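Local coordinates for trehalose-6-phosphate phosphatase (Neosartorya fumigata, PDB 5DXN), which is a phosphatase of the haloacid dehalogenase (HAD) superfamily and carries a magnesium ion in its Rossmann-like core domain, at residues A[23-28]-A[60-65]. Numbering follows the deposited sequence.
Sequences FMFDYD and NAVWII. With MG (magnesium ion), chain B.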
loop_
_atom_site.group_PDB
_atom_site.type_symbol
_atom_site.label_atom_id
_atom_site.label_comp_id
_atom_site.label_asym_id
_atom_site.label_seq_id
_atom_site.Cartn_x
_atom_site.Cartn_y
_atom_site.Cartn_z
ATOM N N PHE A 23 4.108 10.885 -5.157
ATOM C CA PHE A 23 3.075 10.058 -5.790
ATOM C C PHE A 23 3.124 8.655 -5.234
ATOM O O PHE A 23 4.184 8.022 -5.256
ATOM C CB PHE A 23 3.276 9.994 -7.308
ATOM C CG PHE A 23 3.058 11.309 -8.007
ATOM C CD1 PHE A 23 1.828 11.603 -8.563
ATOM C CD2 PHE A 23 4.079 12.248 -8.078
ATOM C CE1 PHE A 23 1.614 12.819 -9.206
ATOM C CE2 PHE A 23 3.874 13.473 -8.703
ATOM C CZ PHE A 23 2.644 13.755 -9.275
ATOM N N MET A 24 1.985 8.142 -4.783
ATOM C CA MET A 24 1.933 6.757 -4.306
ATOM C C MET A 24 0.812 6.042 -5.046
ATOM O O MET A 24 -0.373 6.339 -4.852
ATOM C CB MET A 24 1.742 6.725 -2.783
ATOM C CG MET A 24 2.883 7.387 -2.053
ATOM S SD MET A 24 2.765 7.402 -0.260
ATOM C CE MET A 24 1.511 8.639 -0.001
ATOM N N PHE A 25 1.189 5.138 -5.945
ATOM C CA PHE A 25 0.239 4.485 -6.831
ATOM C C PHE A 25 0.130 3.014 -6.509
ATOM O O PHE A 25 1.133 2.310 -6.594
ATOM C CB PHE A 25 0.675 4.568 -8.298
ATOM C CG PHE A 25 0.786 5.956 -8.852
ATOM C CD1 PHE A 25 -0.131 6.925 -8.544
ATOM C CD2 PHE A 25 1.805 6.268 -9.713
ATOM C CE1 PHE A 25 -0.007 8.220 -9.093
ATOM C CE2 PHE A 25 1.927 7.539 -10.268
ATOM C CZ PHE A 25 1.022 8.501 -9.964
ATOM N N ASP A 26 -1.068 2.546 -6.185
ATOM C CA ASP A 26 -1.371 1.119 -6.310
ATOM C C ASP A 26 -1.258 0.733 -7.789
ATOM O O ASP A 26 -1.441 1.589 -8.661
ATOM C CB ASP A 26 -2.781 0.820 -5.776
ATOM C CG ASP A 26 -3.204 -0.616 -6.014
ATOM O OD1 ASP A 26 -2.441 -1.514 -5.635
ATOM O OD2 ASP A 26 -4.289 -0.828 -6.591
ATOM N N TYR A 27 -0.942 -0.533 -8.077
ATOM C CA TYR A 27 -0.868 -0.983 -9.463
ATOM C C TYR A 27 -2.183 -1.570 -9.975
ATOM O O TYR A 27 -2.903 -0.930 -10.725
ATOM C CB TYR A 27 0.241 -2.016 -9.637
ATOM C CG TYR A 27 0.349 -2.440 -11.075
ATOM C CD1 TYR A 27 0.776 -1.542 -12.036
ATOM C CD2 TYR A 27 -0.008 -3.715 -11.474
ATOM C CE1 TYR A 27 0.869 -1.911 -13.374
ATOM C CE2 TYR A 27 0.082 -4.097 -12.805
ATOM C CZ TYR A 27 0.521 -3.195 -13.742
ATOM O OH TYR A 27 0.606 -3.578 -15.058
ATOM N N ASP A 28 -2.516 -2.783 -9.540
ATOM C CA ASP A 28 -3.684 -3.464 -10.089
ATOM C C ASP A 28 -5.003 -2.766 -9.783
ATOM O O ASP A 28 -5.306 -2.488 -8.619
ATOM C CB ASP A 28 -3.734 -4.902 -9.569
ATOM C CG ASP A 28 -2.720 -5.799 -10.259
ATOM O OD1 ASP A 28 -2.900 -6.061 -11.469
ATOM O OD2 ASP A 28 -1.743 -6.227 -9.596
ATOM N N ASN A 60 9.620 15.210 -8.447
ATOM C CA ASN A 60 8.680 14.129 -8.140
ATOM C C ASN A 60 9.336 12.909 -7.511
ATOM O O ASN A 60 10.382 12.452 -7.985
ATOM C CB ASN A 60 7.954 13.691 -9.408
ATOM C CG ASN A 60 7.113 14.807 -10.003
ATOM O OD1 ASN A 60 6.758 15.759 -9.310
ATOM N ND2 ASN A 60 6.764 14.672 -11.255
ATOM N N ALA A 61 8.716 12.384 -6.461
ATOM C CA ALA A 61 9.072 11.061 -5.918
ATOM C C ALA A 61 7.919 10.147 -6.277
ATOM O O ALA A 61 6.788 10.381 -5.823
ATOM C CB ALA A 61 9.285 11.113 -4.407
ATOM N N VAL A 62 8.161 9.162 -7.133
ATOM C CA VAL A 62 7.063 8.356 -7.660
ATOM C C VAL A 62 7.208 6.917 -7.185
ATOM O O VAL A 62 8.223 6.289 -7.495
ATOM C CB VAL A 62 7.022 8.405 -9.170
ATOM C CG1 VAL A 62 5.872 7.559 -9.726
ATOM C CG2 VAL A 62 6.918 9.868 -9.649
ATOM N N TRP A 63 6.194 6.415 -6.478
ATOM C CA TRP A 63 6.208 5.068 -5.922
ATOM C C TRP A 63 5.104 4.173 -6.491
ATOM O O TRP A 63 3.943 4.606 -6.657
ATOM C CB TRP A 63 6.079 5.161 -4.414
ATOM C CG TRP A 63 7.337 5.511 -3.752
ATOM C CD1 TRP A 63 7.831 6.756 -3.501
ATOM C CD2 TRP A 63 8.303 4.584 -3.252
ATOM N NE1 TRP A 63 9.043 6.661 -2.861
ATOM C CE2 TRP A 63 9.352 5.335 -2.691
ATOM C CE3 TRP A 63 8.373 3.192 -3.212
ATOM C CZ2 TRP A 63 10.471 4.732 -2.102
ATOM C CZ3 TRP A 63 9.477 2.598 -2.627
ATOM C CH2 TRP A 63 10.513 3.372 -2.092
ATOM N N ILE A 64 5.478 2.934 -6.816
ATOM C CA ILE A 64 4.516 1.936 -7.221
ATOM C C ILE A 64 4.407 0.963 -6.045
ATOM O O ILE A 64 5.417 0.455 -5.583
ATOM C CB ILE A 64 4.941 1.218 -8.526
ATOM C CG1 ILE A 64 5.382 2.236 -9.584
ATOM C CG2 ILE A 64 3.798 0.313 -9.026
ATOM C CD1 ILE A 64 4.337 3.264 -9.922
ATOM N N ILE A 65 3.200 0.776 -5.523
ATOM C CA ILE A 65 3.016 -0.036 -4.317
ATOM C C ILE A 65 2.112 -1.201 -4.654
ATOM O O ILE A 65 0.911 -1.025 -4.892
ATOM C CB ILE A 65 2.417 0.761 -3.157
ATOM C CG1 ILE A 65 3.267 1.997 -2.844
ATOM C CG2 ILE A 65 2.332 -0.130 -1.900
ATOM C CD1 ILE A 65 2.559 3.023 -1.962
HETATM MG MG MG B . -5.397 -2.471 -6.598
HETATM O O HOH W 1 -3.859 -3.851 -6.396
HETATM O O HOH W 2 -5.600 -2.437 -4.576
HETATM O O HOH W 3 -6.829 -4.006 -6.809
#
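A mostly hydrophobic pair of parallel strands runs straight into a metal site at Asp26: CA of Asp26 makes a CA-H...O contact of 3.4 Å with O of Ile65, while the Asp26 carboxylate turns to magnesium. Strands 21-26 and 60-65 are neighbours in the middle of the Rossmann-like sheet of the HAD fold. Four backbone bonds join them, Phe23 N to Ala61 O, Trp63 N to Phe23 O, Phe25 N to Trp63 O and Ile65 N to Phe25 O, each 2.8–2.9 Å long.

The face bearing Phe23, Phe25, Val62 and Ile64 packs under helix 45-56. Val62 serves both aromatic rings, its CG2 4.0 Å from Phe23 CD2 and its CG1 4.0 Å from Phe25 CE2. At the Phe25 ring edge, in its plane, lies Ile64 CD1, 3.9 Å from CD2. The Asn60 amide stands 73° to the Phe23 ring and sets OD1 at the ring edge, 3.7 Å from CE2; that oxygen accepts a hydrogen bond from Arg21. Across the sheet, Ile65 CD1 rests on Met24 CB, beneath helix 190-199.

Asp26 holds its carboxyl carbon trans to the main-chain nitrogen (chi1 174°), and this extended form carries OD2 to magnesium at 2.0 Å. Asp28 O, Asp217 and three waters complete six ligands, an arrangement consistent with the HAD DxDx(T/V) motif. OD1 accepts a hydrogen bond from one of those waters and pairs with Lys190, while Thr30 also bonds OD2. With both oxygens gripped, the carboxylate's rotation is probably fixed at the end of a largely apolar strand pair.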